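Local coordinates for protein RNA polymerase sigma factor (Bartonella quintana, PDB 5UXX) that probably acts as an alternative sigma factor of the ECF subfamily, binding promoter DNA and directing RNA polymerase to selected genes, at residues 37-40 / 41-44; 58-61 / 62-66; 67-70 / 71-75; 139-142 / 143-146. One frame throughout, in Å; residues are numbered along the deposited sequence.

Contacts 1 to 3 lie in the sigma-70 region 2 part of the chain and contact 4 in the region 4 part. Contact 1 (37-44) sits on helix 33-46, packed against contact 2 (58-66) on helix 57-81, with centres about 10 Å apart; Ala44 CB meets Leu61 CD2 at 3.6 Å. Contact 3 (67-75) continues the same helix from contact 2 and approaches contact 1 through Glu68, near Lys43; it also carries the sulfate on Arg74. Contact 4 (139-146) covers the turn and the start of the second helix of the region 4 helix-turn-helix. Its nearest atoms are about 5 Å from those of contact 2, without touching, and about 16 Å from those of contact 1.

Contact 1. Residues 37-40 / 41-44; sequences VQDT and LMKA
The amide of Ala44 donates to the carbonyl oxygen of Thr40, with Ala44 N 2.8 Å from Thr40 O, the shortest of four successive i to i+4 bonds in this part of the helix. One turn back, Leu41 N reaches Val37 O at 2.9 Å; Met42 and Lys43 pair in the same way with Gln38 and Asp39. The acceptors also carry aliphatic atoms against them. Ala44 CB rests 3.3 Å from Thr40 O, and Lys43 CG lies 3.2 Å from Asp39 O, a position set by the first torsion of Lys43, which turns CG away from its own carbonyl carbon (chi1 -66°) and back over the preceding turn. From there the lysine runs out, leaving NZ 6.6 Å from Asp39 OD2, too far for a salt bridge; its weak, long ion pair is with Glu68. Met42, a selenomethionine, is folded back at its last torsion so that its methyl lies beside the extended Gln38 chain, Gln38 CG being 4.0 Å from Met42 CE. Met42 has two conformers, and this methyl contact, which also brings CE near Asp39, is therefore doubtful. The Thr40 hydroxyl hydrogen-bonds to Leu36 O, one turn back. Helix 33-46 belongs to the helical sigma-70 region 2 fold and packs on two others: Val37, Thr40 and Leu41 on helix 7-26, Thr40 and Ala44 on Ile64, Leu65, Trp60 and Leu61 of helix 57-81, while Val37, Gln38, Leu41 and Met42 meet apolar side chains of a second protein chain.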
loop_
_atom_site.group_PDB
_atom_site.type_symbol
_atom_site.label_atom_id
_atom_site.label_comp_id
_atom_site.label_asym_id
_atom_site.label_seq_id
_atom_site.Cartn_x
_atom_site.Cartn_y
_atom_site.Cartn_z
ATOM N N VAL A 37 -3.924 -2.273 8.583
ATOM C CA VAL A 37 -4.852 -3.092 7.813
ATOM C C VAL A 37 -6.095 -3.411 8.639
ATOM O O VAL A 37 -7.220 -3.334 8.144
ATOM C CB VAL A 37 -4.193 -4.407 7.354
ATOM C CG1 VAL A 37 -5.186 -5.255 6.574
ATOM C CG2 VAL A 37 -2.965 -4.115 6.511
ATOM N N GLN A 38 -5.876 -3.773 9.899
ATOM C CA GLN A 38 -6.960 -4.084 10.825
ATOM C C GLN A 38 -7.948 -2.926 10.950
ATOM O O GLN A 38 -9.160 -3.121 10.859
ATOM C CB GLN A 38 -6.394 -4.448 12.199
ATOM C CG GLN A 38 -7.382 -5.151 13.111
ATOM C CD GLN A 38 -6.722 -5.743 14.340
ATOM O OE1 GLN A 38 -6.251 -6.880 14.317
ATOM N NE2 GLN A 38 -6.685 -4.974 15.422
ATOM N N ASP A 39 -7.422 -1.722 11.160
ATOM C CA ASP A 39 -8.257 -0.532 11.291
ATOM C C ASP A 39 -9.019 -0.243 10.002
ATOM O O ASP A 39 -10.163 0.207 10.036
ATOM C CB ASP A 39 -7.409 0.682 11.678
ATOM C CG ASP A 39 -6.810 0.559 13.066
ATOM O OD1 ASP A 39 -7.325 -0.247 13.870
ATOM O OD2 ASP A 39 -5.827 1.272 13.356
ATOM N N THR A 40 -8.378 -0.506 8.868
ATOM C CA THR A 40 -8.996 -0.284 7.566
ATOM C C THR A 40 -10.182 -1.221 7.366
ATOM O O THR A 40 -11.236 -0.813 6.880
ATOM C CB THR A 40 -7.984 -0.483 6.422
ATOM O OG1 THR A 40 -6.920 0.466 6.554
ATOM C CG2 THR A 40 -8.659 -0.296 5.070
ATOM N N LEU A 41 -9.997 -2.480 7.750
ATOM C CA LEU A 41 -11.044 -3.489 7.645
ATOM C C LEU A 41 -12.268 -3.111 8.476
ATOM O O LEU A 41 -13.406 -3.281 8.037
ATOM C CB LEU A 41 -10.513 -4.853 8.089
ATOM C CG LEU A 41 -11.382 -6.067 7.760
ATOM C CD1 LEU A 41 -11.410 -6.303 6.260
ATOM C CD2 LEU A 41 -10.882 -7.301 8.493
HETATM N N MSE A 42 -12.023 -2.596 9.676
HETATM C CA MSE A 42 -13.107 -2.211 10.571
HETATM C C MSE A 42 -13.876 -1.005 10.041
HETATM O O MSE A 42 -15.103 -0.955 10.141
HETATM C CB MSE A 42 -12.568 -1.918 11.973
HETATM C CG MSE A 42 -12.410 -3.159 12.839
HETATM SE SE MSE A 42 -11.729 -2.770 14.623
HETATM C CE MSE A 42 -9.921 -2.226 14.144
ATOM N N LYS A 43 -13.158 -0.042 9.471
ATOM C CA LYS A 43 -13.789 1.151 8.916
ATOM C C LYS A 43 -14.549 0.828 7.634
ATOM O O LYS A 43 -15.636 1.355 7.399
ATOM C CB LYS A 43 -12.747 2.238 8.649
ATOM C CG LYS A 43 -12.096 2.791 9.905
ATOM C CD LYS A 43 -11.083 3.874 9.570
ATOM C CE LYS A 43 -10.299 4.295 10.802
ATOM N NZ LYS A 43 -11.178 4.863 11.859
ATOM N N ALA A 44 -13.970 -0.038 6.809
ATOM C CA ALA A 44 -14.587 -0.417 5.544
ATOM C C ALA A 44 -15.875 -1.198 5.773
ATOM O O ALA A 44 -16.843 -1.044 5.030
ATOM C CB ALA A 44 -13.617 -1.233 4.706
#

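Contact 2. Residues 58-61 / 62-66; sequences KAWL and FTILR
Two donors of Thr63 converge on one carbonyl, that of Ala59. Thr63 OG1 lies a short 2.5 Å from Ala59 O and Thr63 N lies 3.0 Å from Ala59 O, and they arrive from opposite faces of the carbonyl plane. The hydroxyl gets there because its first torsion places OG1 beside the threonine's own N (chi1 -56°), facing the previous turn, which returns it to the backbone of its own helix, a common position for threonine in a helix. Among the other backbone bonds, Phe62 N to Lys58 O is firm at 2.9 Å, whereas Ile64 N to Trp60 O is stretched to 3.4 Å and weak.

The aromatic contact is a CH-pi one: Ile64 CD1 stands over a face of the Trp60 six-membered ring, 3.9 Å from its centroid and only 9° from the normal. Aliphatic packing joins Lys58 and Phe62, whose side chains run side by side, with Lys58 CG 3.7 Å from Phe62 CE1.

Around these turns of helix 57-81, within the helical region 2 fold, Leu61, Ile64 and Leu65 pack against helix 33-46, and Leu61, Phe62 and Leu65 against helix 7-26. Phe62 also stacks on Phe22 and meets Phe129 edge-to-face, while Ala59 and Thr63 touch Ile137 of helix 131-138, bringing region 2 against the region 4 part.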
loop_
_atom_site.group_PDB
_atom_site.type_symbol
_atom_site.label_atom_id
_atom_site.label_comp_id
_atom_site.label_asym_id
_atom_site.label_seq_id
_atom_site.Cartn_x
_atom_site.Cartn_y
_atom_site.Cartn_z
ATOM N N LYS A 58 -11.303 -1.935 -4.875
ATOM C CA LYS A 58 -9.909 -1.936 -4.449
ATOM C C LYS A 58 -9.429 -0.513 -4.189
ATOM O O LYS A 58 -8.763 -0.246 -3.191
ATOM C CB LYS A 58 -9.025 -2.614 -5.498
ATOM C CG LYS A 58 -7.621 -2.941 -5.014
ATOM C CD LYS A 58 -6.763 -3.494 -6.142
ATOM C CE LYS A 58 -7.413 -4.707 -6.790
ATOM N NZ LYS A 58 -6.682 -5.144 -8.012
ATOM N N ALA A 59 -9.783 0.400 -5.088
ATOM C CA ALA A 59 -9.422 1.805 -4.935
ATOM C C ALA A 59 -10.121 2.418 -3.726
ATOM O O ALA A 59 -9.557 3.264 -3.031
ATOM C CB ALA A 59 -9.766 2.582 -6.196
ATOM N N TRP A 60 -11.354 1.985 -3.485
ATOM C CA TRP A 60 -12.128 2.447 -2.339
ATOM C C TRP A 60 -11.461 2.020 -1.034
ATOM O O TRP A 60 -11.360 2.803 -0.089
ATOM C CB TRP A 60 -13.558 1.906 -2.411
ATOM C CG TRP A 60 -14.470 2.428 -1.343
ATOM C CD1 TRP A 60 -15.028 3.672 -1.280
ATOM C CD2 TRP A 60 -14.942 1.718 -0.190
ATOM N NE1 TRP A 60 -15.813 3.783 -0.158
ATOM C CE2 TRP A 60 -15.777 2.597 0.528
ATOM C CE3 TRP A 60 -14.736 0.427 0.305
ATOM C CZ2 TRP A 60 -16.407 2.227 1.715
ATOM C CZ3 TRP A 60 -15.363 0.061 1.484
ATOM C CH2 TRP A 60 -16.187 0.958 2.175
ATOM N N LEU A 61 -11.003 0.773 -0.996
ATOM C CA LEU A 61 -10.351 0.220 0.186
ATOM C C LEU A 61 -8.981 0.848 0.418
ATOM O O LEU A 61 -8.621 1.170 1.551
ATOM C CB LEU A 61 -10.219 -1.298 0.056
ATOM C CG LEU A 61 -11.533 -2.080 0.118
ATOM C CD1 LEU A 61 -11.320 -3.536 -0.259
ATOM C CD2 LEU A 61 -12.148 -1.971 1.501
ATOM N N PHE A 62 -8.219 1.016 -0.659
ATOM C CA PHE A 62 -6.891 1.615 -0.579
ATOM C C PHE A 62 -6.963 3.062 -0.101
ATOM O O PHE A 62 -6.076 3.532 0.610
ATOM C CB PHE A 62 -6.186 1.547 -1.935
ATOM C CG PHE A 62 -5.451 0.255 -2.180
ATOM C CD1 PHE A 62 -6.068 -0.967 -1.963
ATOM C CD2 PHE A 62 -4.142 0.267 -2.634
ATOM C CE1 PHE A 62 -5.392 -2.152 -2.190
ATOM C CE2 PHE A 62 -3.461 -0.916 -2.865
ATOM C CZ PHE A 62 -4.087 -2.126 -2.642
ATOM N N THR A 63 -8.023 3.759 -0.497
ATOM C CA THR A 63 -8.237 5.141 -0.083
ATOM C C THR A 63 -8.405 5.242 1.431
ATOM O O THR A 63 -7.854 6.141 2.068
ATOM C CB THR A 63 -9.474 5.750 -0.771
ATOM O OG1 THR A 63 -9.332 5.644 -2.193
ATOM C CG2 THR A 63 -9.633 7.216 -0.389
ATOM N N ILE A 64 -9.168 4.314 2.001
ATOM C CA ILE A 64 -9.384 4.284 3.444
ATOM C C ILE A 64 -8.076 4.041 4.195
ATOM O O ILE A 64 -7.779 4.728 5.173
ATOM C CB ILE A 64 -10.403 3.197 3.835
ATOM C CG1 ILE A 64 -11.777 3.520 3.244
ATOM C CG2 ILE A 64 -10.492 3.065 5.349
ATOM C CD1 ILE A 64 -12.816 2.446 3.487
ATOM N N LEU A 65 -7.293 3.076 3.723
ATOM C CA LEU A 65 -6.018 2.749 4.354
ATOM C C LEU A 65 -5.030 3.902 4.222
ATOM O O LEU A 65 -4.349 4.255 5.185
ATOM C CB LEU A 65 -5.425 1.471 3.750
ATOM C CG LEU A 65 -4.230 0.851 4.485
ATOM C CD1 LEU A 65 -4.290 -0.666 4.423
ATOM C CD2 LEU A 65 -2.907 1.347 3.917
ATOM N N ARG A 66 -4.949 4.475 3.024
ATOM C CA ARG A 66 -4.067 5.611 2.772
ATOM C C ARG A 66 -4.356 6.780 3.709
ATOM O O ARG A 66 -3.442 7.354 4.299
ATOM C CB ARG A 66 -4.201 6.080 1.321
ATOM C CG ARG A 66 -3.736 7.510 1.115
ATOM C CD ARG A 66 -4.444 8.184 -0.044
ATOM N NE ARG A 66 -4.376 9.640 0.068
ATOM C CZ ARG A 66 -3.381 10.384 -0.406
ATOM N NH1 ARG A 66 -2.361 9.814 -1.028
ATOM N NH2 ARG A 66 -3.407 11.701 -0.255
#

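Contact 3. Residues 67-70 / 71-75; sequences NEFY and SQMRK. With SO4 (sulfate ion), chain E.
Met73, a selenomethionine, climbs onto the ring of Phe69, one turn earlier in the same helix. Its CB lies 3.6 Å from Tyr70 O. The first torsion puts CG opposite the carbonyl carbon (chi1 -67°), which carries it back over the preceding turn and above one face of the Phe69 ring, 4.0 Å from the centroid and displaced toward the rim. This is a CH-pi contact. The bend at chi2 carries the selenium out past the rim, still above the ring plane: Met73 SE stands 4.7 Å from the Phe69 centroid, 41° off the normal, an oblique Met-aromatic contact. The terminal methyl stays at the rim, Met73 CE lying 4.0 Å from Phe69 CE1. Phe69 CD2 in turn lies over the centre of one face of the Tyr70 ring.

Elsewhere on the surface Gln72 bends at its second torsion toward Glu68, so that Gln72 NE2 is 2.8 Å from Glu68 OE2, with amide and carboxylate planes nearly perpendicular, 82° apart. Arg74 leads away from the helix to a sulfate probably taken up from the crystallisation liquor. Sulfate O4 sits at the guanidinium edge, 2.6 Å from Arg74 NE, with a weaker second bond from Arg74 NH2 at 3.0 Å to the same oxygen. In the helical sigma-70 region 2 fold, this length of helix 57-81 packs Glu68 and Phe69 on Leu36 and Gln72 on Asp39, all of helix 33-46, while the Tyr70 hydroxyl bonds to Glu119 of helix 115-125.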
loop_
_atom_site.group_PDB
_atom_site.type_symbol
_atom_site.label_atom_id
_atom_site.label_comp_id
_atom_site.label_asym_id
_atom_site.label_seq_id
_atom_site.Cartn_x
_atom_site.Cartn_y
_atom_site.Cartn_z
ATOM N N ASN A 67 -5.634 7.112 3.859
ATOM C CA ASN A 67 -6.027 8.264 4.657
ATOM C C ASN A 67 -5.827 8.011 6.144
ATOM O O ASN A 67 -5.471 8.919 6.894
ATOM C CB ASN A 67 -7.484 8.638 4.377
ATOM C CG ASN A 67 -7.664 9.301 3.026
ATOM O OD1 ASN A 67 -6.756 9.963 2.520
ATOM N ND2 ASN A 67 -8.839 9.128 2.431
ATOM N N GLU A 68 -6.054 6.772 6.564
ATOM C CA GLU A 68 -5.822 6.391 7.949
ATOM C C GLU A 68 -4.333 6.430 8.266
ATOM O O GLU A 68 -3.935 6.823 9.361
ATOM C CB GLU A 68 -6.394 4.999 8.233
ATOM C CG GLU A 68 -6.082 4.466 9.625
ATOM C CD GLU A 68 -6.691 5.307 10.737
ATOM O OE1 GLU A 68 -7.647 6.063 10.467
ATOM O OE2 GLU A 68 -6.207 5.210 11.885
ATOM N N PHE A 69 -3.513 6.041 7.294
ATOM C CA PHE A 69 -2.065 6.027 7.469
ATOM C C PHE A 69 -1.504 7.431 7.676
ATOM O O PHE A 69 -0.723 7.663 8.598
ATOM C CB PHE A 69 -1.384 5.369 6.268
ATOM C CG PHE A 69 0.099 5.604 6.212
ATOM C CD1 PHE A 69 0.950 4.950 7.089
ATOM C CD2 PHE A 69 0.643 6.478 5.285
ATOM C CE1 PHE A 69 2.317 5.164 7.043
ATOM C CE2 PHE A 69 2.008 6.696 5.233
ATOM C CZ PHE A 69 2.846 6.039 6.113
ATOM N N TYR A 70 -1.904 8.364 6.817
ATOM C CA TYR A 70 -1.427 9.739 6.920
ATOM C C TYR A 70 -1.969 10.398 8.184
ATOM O O TYR A 70 -1.338 11.292 8.749
ATOM C CB TYR A 70 -1.824 10.547 5.681
ATOM C CG TYR A 70 -1.035 10.179 4.444
ATOM C CD1 TYR A 70 0.340 10.370 4.392
ATOM C CD2 TYR A 70 -1.664 9.643 3.328
ATOM C CE1 TYR A 70 1.066 10.033 3.264
ATOM C CE2 TYR A 70 -0.946 9.303 2.196
ATOM C CZ TYR A 70 0.417 9.500 2.169
ATOM O OH TYR A 70 1.133 9.164 1.043
ATOM N N SER A 71 -3.142 9.950 8.620
ATOM C CA SER A 71 -3.728 10.420 9.870
ATOM C C SER A 71 -2.860 10.004 11.057
ATOM O O SER A 71 -2.653 10.781 11.989
ATOM C CB SER A 71 -5.152 9.886 10.034
ATOM O OG SER A 71 -5.683 10.233 11.300
ATOM N N GLN A 72 -2.358 8.772 11.014
ATOM C CA GLN A 72 -1.476 8.263 12.059
ATOM C C GLN A 72 -0.155 9.024 12.084
ATOM O O GLN A 72 0.369 9.337 13.153
ATOM C CB GLN A 72 -1.206 6.768 11.862
ATOM C CG GLN A 72 -2.439 5.877 11.906
ATOM C CD GLN A 72 -2.972 5.656 13.310
ATOM O OE1 GLN A 72 -2.512 6.273 14.271
ATOM N NE2 GLN A 72 -3.953 4.768 13.432
HETATM N N MSE A 73 0.379 9.312 10.901
HETATM C CA MSE A 73 1.638 10.037 10.781
HETATM C C MSE A 73 1.531 11.437 11.377
HETATM O O MSE A 73 2.468 11.924 12.010
HETATM C CB MSE A 73 2.073 10.128 9.316
HETATM C CG MSE A 73 2.451 8.796 8.681
HETATM SE SE MSE A 73 3.941 7.896 9.568
HETATM C CE MSE A 73 2.935 6.655 10.690
ATOM N N ARG A 74 0.383 12.074 11.175
ATOM C CA ARG A 74 0.167 13.425 11.674
ATOM C C ARG A 74 0.064 13.415 13.196
ATOM O O ARG A 74 0.581 14.304 13.871
ATOM C CB ARG A 74 -1.100 14.027 11.062
ATOM C CG ARG A 74 -0.966 14.424 9.597
ATOM C CD ARG A 74 0.220 15.344 9.357
ATOM N NE ARG A 74 -0.006 16.688 9.881
ATOM C CZ ARG A 74 0.810 17.715 9.674
ATOM N NH1 ARG A 74 1.909 17.555 8.950
ATOM N NH2 ARG A 74 0.528 18.904 10.188
ATOM N N LYS A 75 -0.605 12.395 13.727
ATOM C CA LYS A 75 -0.768 12.240 15.169
ATOM C C LYS A 75 0.556 11.903 15.847
ATOM O O LYS A 75 0.895 12.472 16.885
ATOM C CB LYS A 75 -1.806 11.160 15.479
HETATM S S SO4 E . -2.975 18.656 11.565
HETATM O O1 SO4 E . -3.322 19.342 10.325
HETATM O O2 SO4 E . -4.167 18.025 12.123
HETATM O O3 SO4 E . -2.440 19.620 12.523
HETATM O O4 SO4 E . -1.968 17.633 11.292
#

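Contact 4. Residues 139-142 / 143-146; sequences GCAI and GTIK
Gly139 to Ala141 form the turn between the two helices of the region 4 helix-turn-helix; Cys140 and Ala141 lean on Thr144 and Ile145 in the first turn of helix 142-159. Helix 131-138 ends in a Schellman motif: Gly139 holds its positive phi as the C-prime residue, and Cys140 N returns to Ala135 O. Ala141, the N-cap of the next helix, has no side-chain acceptor to give, and its carbonyl instead begins the new helix, with Ala141 O receiving two weak bonds: Thr144 N at 3.2 Å, rather bent, and Ile145 N at 3.3 Å, much straighter. The first i to i+4 bond of ordinary strength comes a residue later, Lys146 N to Ile142 O at 3.1 Å, in the carbonyl plane.

The thiol packs against the first turn of the new helix. Cys140 SG takes the crowded position between its N and carbonyl carbon (chi1 65°), which points it at Ile145; there it packs 3.6 Å from Ile145 CG1 and 3.7 Å from Ile145 CD1. Thr144 flanks the sulfur, its CB 4.0 Å from Cys140 SG. Lys146, extended beyond CG, runs alongside Ile142, and Lys146 CE rests 3.6 Å from Ile142 CG2. Its ammonium makes a cation-pi contact with Tyr131. Ile145 closes onto Tyr131, Ala135 and Cys138. Two helices joined by a three-residue turn, with a buried isoleucine of the second set on the first, are the arrangement of a helix-turn-helix, whose second helix in sigma factors of this family generally reads the promoter -35 element, probably the role of helix 142-159.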
loop_
_atom_site.group_PDB
_atom_site.type_symbol
_atom_site.label_atom_id
_atom_site.label_comp_id
_atom_site.label_asym_id
_atom_site.label_seq_id
_atom_site.Cartn_x
_atom_site.Cartn_y
_atom_site.Cartn_z
ATOM N N GLY A 139 -6.022 12.112 -4.424
ATOM C CA GLY A 139 -6.706 13.391 -4.463
ATOM C C GLY A 139 -5.937 14.454 -5.226
ATOM O O GLY A 139 -5.875 15.611 -4.807
ATOM N N CYS A 140 -5.344 14.061 -6.349
ATOM C CA CYS A 140 -4.588 14.991 -7.179
ATOM C C CYS A 140 -4.907 14.791 -8.656
ATOM O O CYS A 140 -5.712 13.933 -9.015
ATOM C CB CYS A 140 -3.086 14.825 -6.940
ATOM S SG CYS A 140 -2.423 13.225 -7.456
ATOM N N ALA A 141 -4.274 15.592 -9.507
ATOM C CA ALA A 141 -4.487 15.500 -10.947
ATOM C C ALA A 141 -3.706 14.337 -11.546
ATOM O O ALA A 141 -2.743 13.850 -10.952
ATOM C CB ALA A 141 -4.099 16.804 -11.623
ATOM N N ILE A 142 -4.135 13.893 -12.724
ATOM C CA ILE A 142 -3.471 12.808 -13.437
ATOM C C ILE A 142 -2.023 13.173 -13.759
ATOM O O ILE A 142 -1.115 12.354 -13.602
ATOM C CB ILE A 142 -4.228 12.454 -14.734
ATOM C CG1 ILE A 142 -5.330 11.436 -14.443
ATOM C CG2 ILE A 142 -3.287 11.902 -15.790
ATOM C CD1 ILE A 142 -6.068 10.976 -15.677
ATOM N N GLY A 143 -1.817 14.411 -14.201
ATOM C CA GLY A 143 -0.490 14.908 -14.522
ATOM C C GLY A 143 0.469 14.836 -13.348
ATOM O O GLY A 143 1.655 14.557 -13.520
ATOM N N THR A 144 -0.051 15.092 -12.152
ATOM C CA THR A 144 0.753 15.050 -10.935
ATOM C C THR A 144 1.253 13.636 -10.649
ATOM O O THR A 144 2.430 13.435 -10.350
ATOM C CB THR A 144 -0.042 15.561 -9.721
ATOM O OG1 THR A 144 -0.500 16.895 -9.975
ATOM C CG2 THR A 144 0.827 15.558 -8.475
ATOM N N ILE A 145 0.349 12.664 -10.743
ATOM C CA ILE A 145 0.696 11.258 -10.556
ATOM C C ILE A 145 1.788 10.832 -11.533
ATOM O O ILE A 145 2.763 10.184 -11.148
ATOM C CB ILE A 145 -0.537 10.345 -10.737
ATOM C CG1 ILE A 145 -1.459 10.452 -9.523
ATOM C CG2 ILE A 145 -0.116 8.898 -10.938
ATOM C CD1 ILE A 145 -0.834 9.954 -8.238
ATOM N N LYS A 146 1.623 11.218 -12.794
ATOM C CA LYS A 146 2.571 10.863 -13.844
ATOM C C LYS A 146 3.971 11.405 -13.566
ATOM O O LYS A 146 4.963 10.697 -13.744
ATOM C CB LYS A 146 2.069 11.369 -15.196
ATOM C CG LYS A 146 0.901 10.567 -15.746
ATOM C CD LYS A 146 0.403 11.126 -17.066
ATOM C CE LYS A 146 -0.707 10.259 -17.637
ATOM N NZ LYS A 146 -1.290 10.844 -18.875
#